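Local coordinates for probable GTP-binding protein EngB (Pyrococcus horikoshii, PDB 2CXX) that binds guanine nucleotides as a P-loop GTPase of the EngB family and is probably needed for normal cell division and septation, at residues T16-L21 against I39-K44; I4-R9 against N176-V181; I49-F54 against H74-N79; A86-D91 against V112-F117. One frame throughout, in Å; residues are numbered along the deposited sequence.

Interaction 1. Residues T16-L21 against I39-K44; sequences TLIYRL and IEIEWK. With GDP (guanosine-5'-diphosphate), chain D.
Trp43 and Leu21 meet where the helix that follows the P-loop of this GTPase fold, helix 14-22, lies over the edge strand 39-43 of the central sheet. Two pairs, Ile18 with Ile41 and Leu21 with Trp43, join the helix to the strand. Trp43 is the one to follow from its root. Its CB points toward the helix, and the ring leaves the strand with CG anti to the backbone N (chi1 -174°), which carries the indole up to the last turn of the segment. CD1 passes the carbonyl of Leu21 at a distance, and the next atom, NE1, donates a weak hydrogen bond to Leu21 O (3.1 Å), bent to 122° at the hydrogen. Beyond it, CZ2 rests on Leu21 CB (4.0 Å) and on the branch methyl CD2 of the same residue (4.2 Å). CH2, at the far rim, turns to Phe179 of helix 171-184, from which Lys175 also sends a weak hydrogen bond to Leu21 O. The carbonyl thus has two weak donors. One turn earlier in the helix the contact is purely apolar, Ile18 crossing Ile41 obliquely, while Ile18 also lies against Asp50 on the neighbouring strand. At its beginning the segment reaches GDP: Thr16 N donates to the alpha-phosphate oxygen O1A (2.9 Å, 153°), and Thr16 OG1 adds a second bond to that same oxygen at 2.6 Å. On the strand side, Ile41 touches the helix through CD1, 3.8 Å from Ile18 CG2.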
# COMPACT_ATOMS: atom_id res chain seq x y z
N THR A 16 6.64 8.17 3.76
CA THR A 16 8.05 8.20 3.38
C THR A 16 8.26 7.79 1.89
O THR A 16 9.00 8.43 1.12
CB THR A 16 8.92 7.24 4.26
OG1 THR A 16 8.81 7.64 5.64
CG2 THR A 16 10.40 7.40 3.88
N LEU A 17 7.57 6.75 1.45
CA LEU A 17 7.70 6.29 0.06
C LEU A 17 7.20 7.38 -0.91
O LEU A 17 7.81 7.67 -1.91
CB LEU A 17 6.88 5.00 -0.14
CG LEU A 17 6.69 4.50 -1.57
CD1 LEU A 17 8.05 4.40 -2.30
CD2 LEU A 17 5.98 3.18 -1.52
N ILE A 18 6.06 7.99 -0.59
CA ILE A 18 5.51 9.04 -1.46
C ILE A 18 6.48 10.20 -1.57
O ILE A 18 6.63 10.79 -2.67
CB ILE A 18 4.16 9.52 -0.96
CG1 ILE A 18 3.13 8.43 -1.24
CG2 ILE A 18 3.76 10.82 -1.71
CD1 ILE A 18 1.77 8.63 -0.67
N TYR A 19 7.11 10.54 -0.46
CA TYR A 19 8.14 11.59 -0.50
C TYR A 19 9.33 11.15 -1.36
O TYR A 19 9.87 11.97 -2.11
CB TYR A 19 8.60 11.91 0.94
CG TYR A 19 9.83 12.78 0.97
CD1 TYR A 19 9.80 14.07 0.47
CD2 TYR A 19 11.05 12.29 1.44
CE1 TYR A 19 10.95 14.85 0.44
CE2 TYR A 19 12.20 13.09 1.42
CZ TYR A 19 12.12 14.34 0.91
OH TYR A 19 13.27 15.09 0.85
N ARG A 20 9.81 9.91 -1.22
CA ARG A 20 10.92 9.45 -2.09
C ARG A 20 10.58 9.52 -3.59
O ARG A 20 11.42 9.86 -4.44
CB ARG A 20 11.30 8.02 -1.78
CG ARG A 20 12.00 7.85 -0.51
CD ARG A 20 13.24 8.72 -0.48
NE ARG A 20 14.04 8.40 0.70
CZ ARG A 20 15.27 8.83 0.87
NH1 ARG A 20 15.84 9.58 -0.08
NH2 ARG A 20 15.93 8.51 1.98
N LEU A 21 9.33 9.19 -3.93
CA LEU A 21 8.86 9.16 -5.29
C LEU A 21 8.59 10.55 -5.88
O LEU A 21 8.90 10.84 -7.01
CB LEU A 21 7.53 8.35 -5.36
CG LEU A 21 7.77 6.82 -5.29
CD1 LEU A 21 6.39 6.08 -5.27
CD2 LEU A 21 8.59 6.34 -6.54
N ILE A 39 -5.97 12.40 0.66
CA ILE A 39 -5.33 13.59 0.11
C ILE A 39 -4.88 13.33 -1.32
O ILE A 39 -4.65 12.16 -1.69
CB ILE A 39 -4.10 14.02 0.96
CG1 ILE A 39 -3.07 12.93 1.01
CG2 ILE A 39 -4.56 14.54 2.36
CD1 ILE A 39 -1.76 13.45 1.59
N GLU A 40 -4.80 14.38 -2.13
CA GLU A 40 -4.33 14.28 -3.52
C GLU A 40 -3.01 15.00 -3.68
O GLU A 40 -2.78 16.12 -3.17
CB GLU A 40 -5.36 14.88 -4.51
CG GLU A 40 -6.53 13.97 -4.69
CD GLU A 40 -7.50 14.35 -5.80
OE1 GLU A 40 -7.17 15.19 -6.69
OE2 GLU A 40 -8.59 13.78 -5.69
N ILE A 41 -2.12 14.33 -4.38
CA ILE A 41 -0.76 14.85 -4.63
C ILE A 41 -0.46 14.94 -6.14
O ILE A 41 -0.64 13.96 -6.89
CB ILE A 41 0.28 13.92 -3.92
CG1 ILE A 41 0.00 13.88 -2.41
CG2 ILE A 41 1.75 14.39 -4.16
CD1 ILE A 41 0.29 12.47 -1.83
N GLU A 42 -0.01 16.10 -6.59
CA GLU A 42 0.40 16.22 -7.98
C GLU A 42 1.81 15.64 -8.15
O GLU A 42 2.74 16.04 -7.46
CB GLU A 42 0.35 17.67 -8.42
CG GLU A 42 -1.08 18.15 -8.48
CD GLU A 42 -1.24 19.66 -8.53
OE1 GLU A 42 -2.40 20.07 -8.78
OE2 GLU A 42 -0.27 20.41 -8.32
N TRP A 43 1.97 14.67 -9.04
CA TRP A 43 3.28 14.00 -9.28
C TRP A 43 3.55 14.25 -10.75
O TRP A 43 3.22 13.43 -11.64
CB TRP A 43 3.14 12.47 -9.02
CG TRP A 43 4.42 11.71 -9.09
CD1 TRP A 43 5.69 12.22 -9.03
CD2 TRP A 43 4.57 10.29 -9.20
NE1 TRP A 43 6.61 11.21 -9.07
CE2 TRP A 43 5.95 10.01 -9.18
CE3 TRP A 43 3.66 9.25 -9.30
CZ2 TRP A 43 6.46 8.70 -9.24
CZ3 TRP A 43 4.16 7.93 -9.36
CH2 TRP A 43 5.57 7.69 -9.32
N LYS A 44 4.27 15.36 -11.00
CA LYS A 44 4.48 15.85 -12.36
C LYS A 44 3.09 15.92 -12.99
O LYS A 44 2.24 16.59 -12.41
CB LYS A 44 5.47 14.99 -13.14
CG LYS A 44 6.87 15.06 -12.54
CD LYS A 44 7.92 14.34 -13.36
CE LYS A 44 9.29 14.47 -12.72
NZ LYS A 44 10.39 14.04 -13.67
PB GDP D . 3.16 5.80 7.26
O1B GDP D . 2.41 5.86 8.55
O2B GDP D . 2.96 4.40 6.56
O3B GDP D . 3.16 7.03 6.38
O3A GDP D . 4.68 5.70 7.71
PA GDP D . 5.97 6.64 7.76
O1A GDP D . 6.40 6.97 6.38
O2A GDP D . 5.66 7.94 8.60
O5' GDP D . 7.12 5.70 8.35
C5' GDP D . 6.77 5.19 9.60
C4' GDP D . 8.02 4.71 10.34
O4' GDP D . 8.74 3.70 9.51
C3' GDP D . 9.08 5.73 10.60
O3' GDP D . 9.78 5.88 11.85
C2' GDP D . 9.95 5.71 9.33
O2' GDP D . 11.31 6.18 9.65
C1' GDP D . 10.10 4.19 9.20
N9 GDP D . 10.43 3.72 7.85
C8 GDP D . 9.82 4.07 6.62
N7 GDP D . 10.38 3.42 5.66
C5 GDP D . 11.37 2.63 6.16
C6 GDP D . 12.31 1.71 5.62
O6 GDP D . 12.37 1.48 4.45
N1 GDP D . 13.19 1.05 6.47
C2 GDP D . 13.16 1.29 7.82
N2 GDP D . 14.06 0.62 8.62
N3 GDP D . 12.30 2.14 8.35
C4 GDP D . 11.40 2.82 7.56

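Interaction 2. Residues I4-R9 against N176-V181; sequences IIFAGR and NRIFEV
Ile178 reaches from helix 171-184 to two residues of strand 3-8, Ile4 and Phe6, which stand on the same face of the sheet. The case is a plain example of alpha/beta packing, in which one branched side chain from a helix serves alternate positions of a strand. The two branches of Ile178 divide the work. Its CG2 methyl meets Ile4 CG1 at 4.3 Å, whereas CD1, at the end of an extended branch (chi2 178°), approaches Phe6 CZ obliquely, again at 4.3 Å. Between the two segments the touch is light. The closer packing round these residues comes from elsewhere: the Phe6 ring is also held by Leu17, Ile18 and Leu21 of helix 14-22, with Leu21 CD1 only 3.6 Å from Phe6 CZ, and Val87 touches it from the adjoining strand 85-91.

The outer side of the helix is different in character. There Arg177 and Glu180 are partly exposed and form a salt bridge within the helix, Arg177 NH2 to Glu180 OE2 at 2.6 Å. The carboxylate oxygen is met on its anti side, 23° out of its plane, and a weak bond from Arg177 NE reaches the same oxygen. Val181 CG2 lies 3.3 Å above the guanidinium plane, toward its rim, while Arg177 NH1 bonds to Lys158 O. At the other end of the segment 4-9, Gly8 and Arg9 open the P-loop, and Arg9 touches GDP. Since only carbon atoms meet between the two segments, this contact probably rests on shape and the exclusion of water rather than on directed bonds.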
# COMPACT_ATOMS: atom_id res chain seq x y z
N ILE A 4 -2.97 7.22 -9.52
CA ILE A 4 -2.36 6.13 -8.80
C ILE A 4 -2.79 6.25 -7.33
O ILE A 4 -2.65 7.30 -6.71
CB ILE A 4 -0.82 6.25 -8.88
CG1 ILE A 4 -0.38 6.26 -10.35
CG2 ILE A 4 -0.14 5.13 -8.08
CD1 ILE A 4 0.33 7.56 -10.74
N ILE A 5 -3.39 5.20 -6.77
CA ILE A 5 -3.75 5.30 -5.36
C ILE A 5 -2.67 4.57 -4.54
O ILE A 5 -1.99 3.65 -5.04
CB ILE A 5 -5.15 4.68 -5.04
CG1 ILE A 5 -5.16 3.16 -5.26
CG2 ILE A 5 -6.22 5.37 -5.88
CD1 ILE A 5 -6.54 2.45 -4.84
N PHE A 6 -2.42 5.11 -3.35
CA PHE A 6 -1.50 4.53 -2.39
C PHE A 6 -2.32 4.19 -1.16
O PHE A 6 -3.19 4.94 -0.73
CB PHE A 6 -0.35 5.47 -1.99
CG PHE A 6 0.80 5.46 -2.96
CD1 PHE A 6 0.69 6.05 -4.24
CD2 PHE A 6 1.98 4.84 -2.61
CE1 PHE A 6 1.75 6.03 -5.15
CE2 PHE A 6 3.06 4.80 -3.52
CZ PHE A 6 2.94 5.38 -4.77
N ALA A 7 -2.00 3.06 -0.57
CA ALA A 7 -2.72 2.61 0.59
C ALA A 7 -1.81 1.68 1.40
O ALA A 7 -0.86 1.10 0.89
CB ALA A 7 -3.99 1.85 0.13
N GLY A 8 -2.08 1.57 2.68
CA GLY A 8 -1.27 0.65 3.50
C GLY A 8 -1.58 0.82 4.99
O GLY A 8 -2.24 1.77 5.38
N ARG A 9 -1.16 -0.12 5.81
CA ARG A 9 -1.41 0.06 7.24
C ARG A 9 -0.55 1.20 7.76
O ARG A 9 0.52 1.54 7.21
CB ARG A 9 -1.09 -1.25 8.00
CG ARG A 9 -2.09 -2.34 7.68
CD ARG A 9 -1.80 -3.70 8.34
NE ARG A 9 -0.38 -4.00 8.26
CZ ARG A 9 0.52 -3.75 9.23
NH1 ARG A 9 0.18 -3.23 10.40
NH2 ARG A 9 1.81 -3.82 8.96
N ASN A 176 9.53 2.62 -12.10
CA ASN A 176 9.41 2.03 -13.45
C ASN A 176 8.24 1.08 -13.54
O ASN A 176 7.52 1.11 -14.48
CB ASN A 176 10.67 1.25 -13.80
CG ASN A 176 11.87 2.13 -13.96
OD1 ASN A 176 11.75 3.32 -14.30
ND2 ASN A 176 13.06 1.56 -13.74
N ARG A 177 8.06 0.24 -12.53
CA ARG A 177 6.92 -0.69 -12.51
C ARG A 177 5.58 0.05 -12.60
O ARG A 177 4.69 -0.32 -13.35
CB ARG A 177 6.97 -1.55 -11.23
CG ARG A 177 5.92 -2.70 -11.09
CD ARG A 177 6.28 -4.02 -11.73
NE ARG A 177 6.00 -3.97 -13.16
CZ ARG A 177 4.92 -4.47 -13.77
NH1 ARG A 177 3.98 -5.12 -13.13
NH2 ARG A 177 4.77 -4.26 -15.08
N ILE A 178 5.39 1.06 -11.78
CA ILE A 178 4.18 1.85 -11.77
C ILE A 178 3.88 2.38 -13.16
O ILE A 178 2.76 2.27 -13.64
CB ILE A 178 4.34 3.03 -10.81
CG1 ILE A 178 4.34 2.51 -9.40
CG2 ILE A 178 3.25 4.09 -11.06
CD1 ILE A 178 4.55 3.65 -8.39
N PHE A 179 4.88 2.95 -13.82
CA PHE A 179 4.61 3.49 -15.13
C PHE A 179 4.42 2.45 -16.18
O PHE A 179 3.65 2.64 -17.10
CB PHE A 179 5.65 4.53 -15.48
CG PHE A 179 5.42 5.78 -14.71
CD1 PHE A 179 6.30 6.19 -13.74
CD2 PHE A 179 4.23 6.48 -14.86
CE1 PHE A 179 6.00 7.25 -12.92
CE2 PHE A 179 3.92 7.54 -14.05
CZ PHE A 179 4.81 7.92 -13.08
N GLU A 180 5.06 1.32 -16.00
CA GLU A 180 4.93 0.22 -16.96
C GLU A 180 3.49 -0.31 -16.84
O GLU A 180 2.78 -0.49 -17.84
CB GLU A 180 5.97 -0.79 -16.55
CG GLU A 180 6.29 -1.93 -17.39
CD GLU A 180 7.40 -2.70 -16.73
OE1 GLU A 180 8.56 -2.24 -16.77
OE2 GLU A 180 7.12 -3.75 -16.11
N VAL A 181 3.03 -0.56 -15.61
CA VAL A 181 1.65 -1.02 -15.44
C VAL A 181 0.65 -0.04 -16.05
O VAL A 181 -0.29 -0.48 -16.72
CB VAL A 181 1.25 -1.22 -13.97
CG1 VAL A 181 -0.28 -1.53 -13.88
CG2 VAL A 181 2.09 -2.33 -13.38

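Interaction 3. Residues I49-F54 against H74-N79; sequences IDMPGF and HFIEDN
A selenomethionine methyl tucked against a phenylalanine ring is the striking feature here: Met51 CE lies 3.7 Å from Phe75 CD2, and the selenium stands 5.3 Å from the centre of the ring, 42° off its normal, an oblique Met-aromatic contact. Met51 belongs to the Asp-Met-Pro-Gly sequence of the GTPase fold, the G3 (DxxG) motif, which begins at the end of strand 46-50, and its partner to helix 62-79. The Met51 chain is bent at both chi2 (-61°) and chi3, which turns its methyl toward the helix and across Phe75 at about a right angle. The same methyl also reaches Ile76 CG1 at 4.2 Å. Ile49, two residues earlier on the strand, adds a second support: its CD1 comes to the edge of the Phe75 ring, near its plane, and its CG2 lies off the ring plane near CZ and CE2, on the same side as the selenium.

Asp50 turns instead to Lys14, a residue of the predicted GTP site, and to Arg27, forming a salt bridge with each. The Phe75 ring is held from the helix side too, where Asn79 ND2 lies over its centre, 3.3 Å above the plane. From there Asn79 ND2 donates a nearly straight bond to Phe75 O, at 2.9 Å, the oxygen that the backbone N of Asn79 also uses.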
# COMPACT_ATOMS: atom_id res chain seq x y z
N ILE A 49 -3.51 9.62 -5.21
CA ILE A 49 -4.59 9.82 -4.23
C ILE A 49 -4.14 8.88 -3.09
O ILE A 49 -4.02 7.68 -3.25
CB ILE A 49 -5.98 9.50 -4.80
CG1 ILE A 49 -6.21 10.37 -6.05
CG2 ILE A 49 -7.03 9.82 -3.73
CD1 ILE A 49 -7.52 10.12 -6.74
N ASP A 50 -3.84 9.49 -1.96
CA ASP A 50 -3.28 8.78 -0.82
C ASP A 50 -4.28 8.53 0.27
O ASP A 50 -4.79 9.48 0.87
CB ASP A 50 -2.11 9.62 -0.28
CG ASP A 50 -1.43 8.95 0.87
OD1 ASP A 50 -1.18 7.73 0.78
OD2 ASP A 50 -1.15 9.64 1.86
N MSE A 51 -4.55 7.27 0.56
CA MSE A 51 -5.50 6.88 1.57
C MSE A 51 -4.88 6.96 2.95
O MSE A 51 -3.69 6.76 3.10
CB MSE A 51 -5.93 5.43 1.35
CG MSE A 51 -6.37 5.03 -0.05
SE MSE A 51 -7.98 6.13 -0.59
CE MSE A 51 -7.55 6.34 -2.52
N PRO A 52 -5.65 7.37 3.95
CA PRO A 52 -5.08 7.41 5.30
C PRO A 52 -4.68 5.96 5.67
O PRO A 52 -5.29 4.99 5.24
CB PRO A 52 -6.24 7.93 6.17
CG PRO A 52 -7.43 7.93 5.31
CD PRO A 52 -7.02 7.95 3.88
N GLY A 53 -3.65 5.81 6.49
CA GLY A 53 -3.21 4.46 6.87
C GLY A 53 -4.31 3.63 7.53
O GLY A 53 -5.11 4.15 8.35
N PHE A 54 -4.35 2.33 7.20
CA PHE A 54 -5.31 1.39 7.76
C PHE A 54 -4.87 0.95 9.15
O PHE A 54 -3.74 1.12 9.53
CB PHE A 54 -5.33 0.07 6.97
CG PHE A 54 -5.70 0.21 5.51
CD1 PHE A 54 -6.86 0.87 5.15
CD2 PHE A 54 -4.93 -0.44 4.55
CE1 PHE A 54 -7.27 0.89 3.82
CE2 PHE A 54 -5.33 -0.44 3.23
CZ PHE A 54 -6.50 0.23 2.86
N HIS A 74 -15.36 3.05 -0.04
CA HIS A 74 -16.34 3.78 -0.83
C HIS A 74 -15.66 4.63 -1.92
O HIS A 74 -16.06 4.62 -3.06
CB HIS A 74 -17.24 4.62 0.09
CG HIS A 74 -18.45 5.17 -0.61
ND1 HIS A 74 -19.35 4.36 -1.26
CD2 HIS A 74 -18.84 6.45 -0.87
CE1 HIS A 74 -20.23 5.11 -1.91
NE2 HIS A 74 -19.95 6.38 -1.68
N PHE A 75 -14.60 5.33 -1.58
CA PHE A 75 -13.91 6.11 -2.59
C PHE A 75 -13.38 5.20 -3.71
O PHE A 75 -13.61 5.43 -4.92
CB PHE A 75 -12.72 6.84 -1.95
CG PHE A 75 -12.00 7.72 -2.91
CD1 PHE A 75 -12.37 9.07 -3.04
CD2 PHE A 75 -10.98 7.19 -3.72
CE1 PHE A 75 -11.73 9.88 -3.96
CE2 PHE A 75 -10.33 8.00 -4.65
CZ PHE A 75 -10.72 9.34 -4.77
N ILE A 76 -12.70 4.12 -3.33
CA ILE A 76 -12.13 3.25 -4.39
C ILE A 76 -13.22 2.55 -5.22
O ILE A 76 -13.11 2.42 -6.45
CB ILE A 76 -11.15 2.20 -3.77
CG1 ILE A 76 -10.01 2.93 -3.08
CG2 ILE A 76 -10.63 1.25 -4.85
CD1 ILE A 76 -9.09 2.05 -2.21
N GLU A 77 -14.28 2.13 -4.57
CA GLU A 77 -15.38 1.53 -5.35
C GLU A 77 -15.94 2.59 -6.30
O GLU A 77 -16.13 2.31 -7.48
CB GLU A 77 -16.52 1.10 -4.43
CG GLU A 77 -16.29 -0.26 -3.78
CD GLU A 77 -17.36 -0.61 -2.74
OE1 GLU A 77 -17.45 -1.81 -2.42
OE2 GLU A 77 -18.11 0.28 -2.26
N ASP A 78 -16.17 3.79 -5.81
CA ASP A 78 -16.78 4.84 -6.66
C ASP A 78 -15.92 5.40 -7.79
O ASP A 78 -16.43 5.87 -8.83
CB ASP A 78 -17.23 6.03 -5.82
CG ASP A 78 -18.39 5.73 -4.93
OD1 ASP A 78 -18.95 4.64 -5.03
OD2 ASP A 78 -18.76 6.62 -4.12
N ASN A 79 -14.62 5.40 -7.58
CA ASN A 79 -13.67 5.92 -8.54
C ASN A 79 -12.87 4.83 -9.26
O ASN A 79 -11.92 5.14 -9.99
CB ASN A 79 -12.71 6.84 -7.82
CG ASN A 79 -13.36 8.10 -7.34
OD1 ASN A 79 -13.47 9.09 -8.10
ND2 ASN A 79 -13.80 8.12 -6.09

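Interaction 4. Residues A86-D91 against V112-F117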
# COMPACT_ATOMS: atom_id res chain seq x y z
N ALA A 86 -2.86 0.74 -8.40
CA ALA A 86 -2.84 0.90 -6.97
C ALA A 86 -1.51 0.40 -6.44
O ALA A 86 -0.94 -0.59 -6.92
CB ALA A 86 -4.04 0.07 -6.28
N VAL A 87 -0.96 1.12 -5.47
CA VAL A 87 0.26 0.66 -4.81
C VAL A 87 -0.11 0.38 -3.35
O VAL A 87 -0.52 1.29 -2.62
CB VAL A 87 1.35 1.71 -4.79
CG1 VAL A 87 2.65 1.15 -4.04
CG2 VAL A 87 1.70 2.06 -6.23
N LEU A 88 -0.03 -0.89 -2.95
CA LEU A 88 -0.28 -1.22 -1.57
C LEU A 88 1.11 -1.32 -0.94
O LEU A 88 1.93 -2.15 -1.33
CB LEU A 88 -1.02 -2.59 -1.45
CG LEU A 88 -1.03 -3.25 -0.05
CD1 LEU A 88 -1.72 -2.42 1.01
CD2 LEU A 88 -1.73 -4.61 -0.16
N VAL A 89 1.36 -0.48 0.06
CA VAL A 89 2.64 -0.50 0.78
C VAL A 89 2.49 -1.41 1.97
O VAL A 89 1.56 -1.26 2.71
CB VAL A 89 2.94 0.89 1.30
CG1 VAL A 89 4.37 0.94 1.78
CG2 VAL A 89 2.72 1.93 0.16
N VAL A 90 3.39 -2.39 2.13
CA VAL A 90 3.39 -3.27 3.30
C VAL A 90 4.73 -3.20 3.95
O VAL A 90 5.73 -2.84 3.33
CB VAL A 90 3.07 -4.74 2.99
CG1 VAL A 90 1.68 -4.80 2.23
CG2 VAL A 90 4.14 -5.35 2.20
N ASP A 91 4.76 -3.58 5.23
CA ASP A 91 6.00 -3.55 5.99
C ASP A 91 6.46 -5.02 5.86
O ASP A 91 5.85 -5.89 6.44
CB ASP A 91 5.66 -3.16 7.44
CG ASP A 91 6.83 -3.30 8.39
OD1 ASP A 91 7.76 -4.07 8.07
OD2 ASP A 91 6.78 -2.66 9.46
N VAL A 112 -4.25 -8.66 3.61
CA VAL A 112 -4.80 -9.71 2.78
C VAL A 112 -6.20 -9.25 2.31
O VAL A 112 -6.53 -9.34 1.14
CB VAL A 112 -4.95 -10.96 3.61
CG1 VAL A 112 -5.83 -11.99 2.87
CG2 VAL A 112 -3.58 -11.53 3.96
N GLU A 113 -6.98 -8.75 3.24
CA GLU A 113 -8.32 -8.29 2.93
C GLU A 113 -8.26 -7.22 1.88
O GLU A 113 -9.02 -7.27 0.88
CB GLU A 113 -9.01 -7.73 4.19
CG GLU A 113 -10.45 -7.41 3.90
CD GLU A 113 -11.17 -6.67 5.03
OE1 GLU A 113 -12.40 -6.44 4.91
OE2 GLU A 113 -10.50 -6.29 6.03
N PHE A 114 -7.34 -6.27 2.03
CA PHE A 114 -7.29 -5.17 1.06
C PHE A 114 -6.77 -5.55 -0.32
O PHE A 114 -7.33 -5.10 -1.34
CB PHE A 114 -6.45 -4.00 1.61
CG PHE A 114 -6.64 -2.75 0.84
CD1 PHE A 114 -7.84 -2.09 0.86
CD2 PHE A 114 -5.61 -2.27 0.05
CE1 PHE A 114 -8.00 -0.92 0.06
CE2 PHE A 114 -5.75 -1.11 -0.73
CZ PHE A 114 -6.96 -0.45 -0.72
N TYR A 115 -5.74 -6.34 -0.40
CA TYR A 115 -5.25 -6.76 -1.70
C TYR A 115 -6.37 -7.56 -2.41
O TYR A 115 -6.63 -7.40 -3.62
CB TYR A 115 -4.00 -7.64 -1.56
CG TYR A 115 -3.39 -8.03 -2.88
CD1 TYR A 115 -3.84 -9.13 -3.56
CD2 TYR A 115 -2.42 -7.23 -3.47
CE1 TYR A 115 -3.37 -9.46 -4.84
CE2 TYR A 115 -1.91 -7.55 -4.76
CZ TYR A 115 -2.41 -8.67 -5.42
OH TYR A 115 -1.93 -9.08 -6.64
N GLN A 116 -7.09 -8.38 -1.66
CA GLN A 116 -8.13 -9.16 -2.33
C GLN A 116 -9.29 -8.30 -2.73
O GLN A 116 -9.93 -8.57 -3.78
CB GLN A 116 -8.57 -10.33 -1.45
CG GLN A 116 -7.45 -11.37 -1.33
CD GLN A 116 -7.82 -12.58 -0.46
OE1 GLN A 116 -8.96 -12.71 -0.02
NE2 GLN A 116 -6.86 -13.48 -0.24
N PHE A 117 -9.51 -7.22 -1.98
CA PHE A 117 -10.58 -6.30 -2.33
C PHE A 117 -10.22 -5.62 -3.67
O PHE A 117 -11.06 -5.53 -4.59
CB PHE A 117 -10.76 -5.28 -1.19
CG PHE A 117 -11.49 -4.01 -1.59
CD1 PHE A 117 -12.90 -4.00 -1.81
CD2 PHE A 117 -10.80 -2.81 -1.71
CE1 PHE A 117 -13.57 -2.82 -2.15
CE2 PHE A 117 -11.43 -1.64 -2.04
CZ PHE A 117 -12.83 -1.61 -2.26
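Leu88 inserts its two methyls between neighbouring aromatic residues of helix 110-120. CD1 comes obliquely to Phe114 CD2 at 4.0 Å, while CD2 reaches Tyr115 CB at 4.0 Å and lies near the plane of the Tyr115 ring, at its edge. With CG anti to the backbone N, chi1 (165°) turns the side chain to the helix, and chi2 (62°) spreads its methyls over the two residues. Leu88 and Phe114 slide past each other in opposite directions.

A second shell fixes these rings. Phe114 rests on Ala7 of strand 3-8, on Ile76 of helix 62-79 and against the ring of Phe54, while Tyr115 leans on Thr125 and Val127 of the next strand and meets Phe149. Farther along strand 85-91, Asp91 bonds through OD1 to the backbone N of Ala94 and forms a salt bridge with Lys131, a residue of the predicted GTP site. The touching residues are all buried and meet through carbon alone, so the contact between this helix and one of the two middle strands of the P-loop GTPase fold probably depends on apolar complementarity.

How the interactions relate
All four contacts seat a helix on the same mixed sheet, and all are largely buried, though Phe75 of interaction 3 is partly exposed. Interaction 4 is nearest the centre of the chain, interaction 1 farthest out, on an edge strand. Interactions 1 and 2 share one face and meet through Phe6, Leu21, Trp43 and Phe179. Interactions 3 and 4 adjoin through Phe54, Ile76, Phe114 and Phe117. The backbones of strands 3-8, 46-50 and 85-91 join interactions 2, 3 and 4. Chemistry follows position: carbon alone meets in 2 and 4, a selenium-aromatic contact marks 3, and 1 alone adds a weak hydrogen bond between its segments; its Thr16 bonds to GDP, which Arg9 of segment 4-9 also touches.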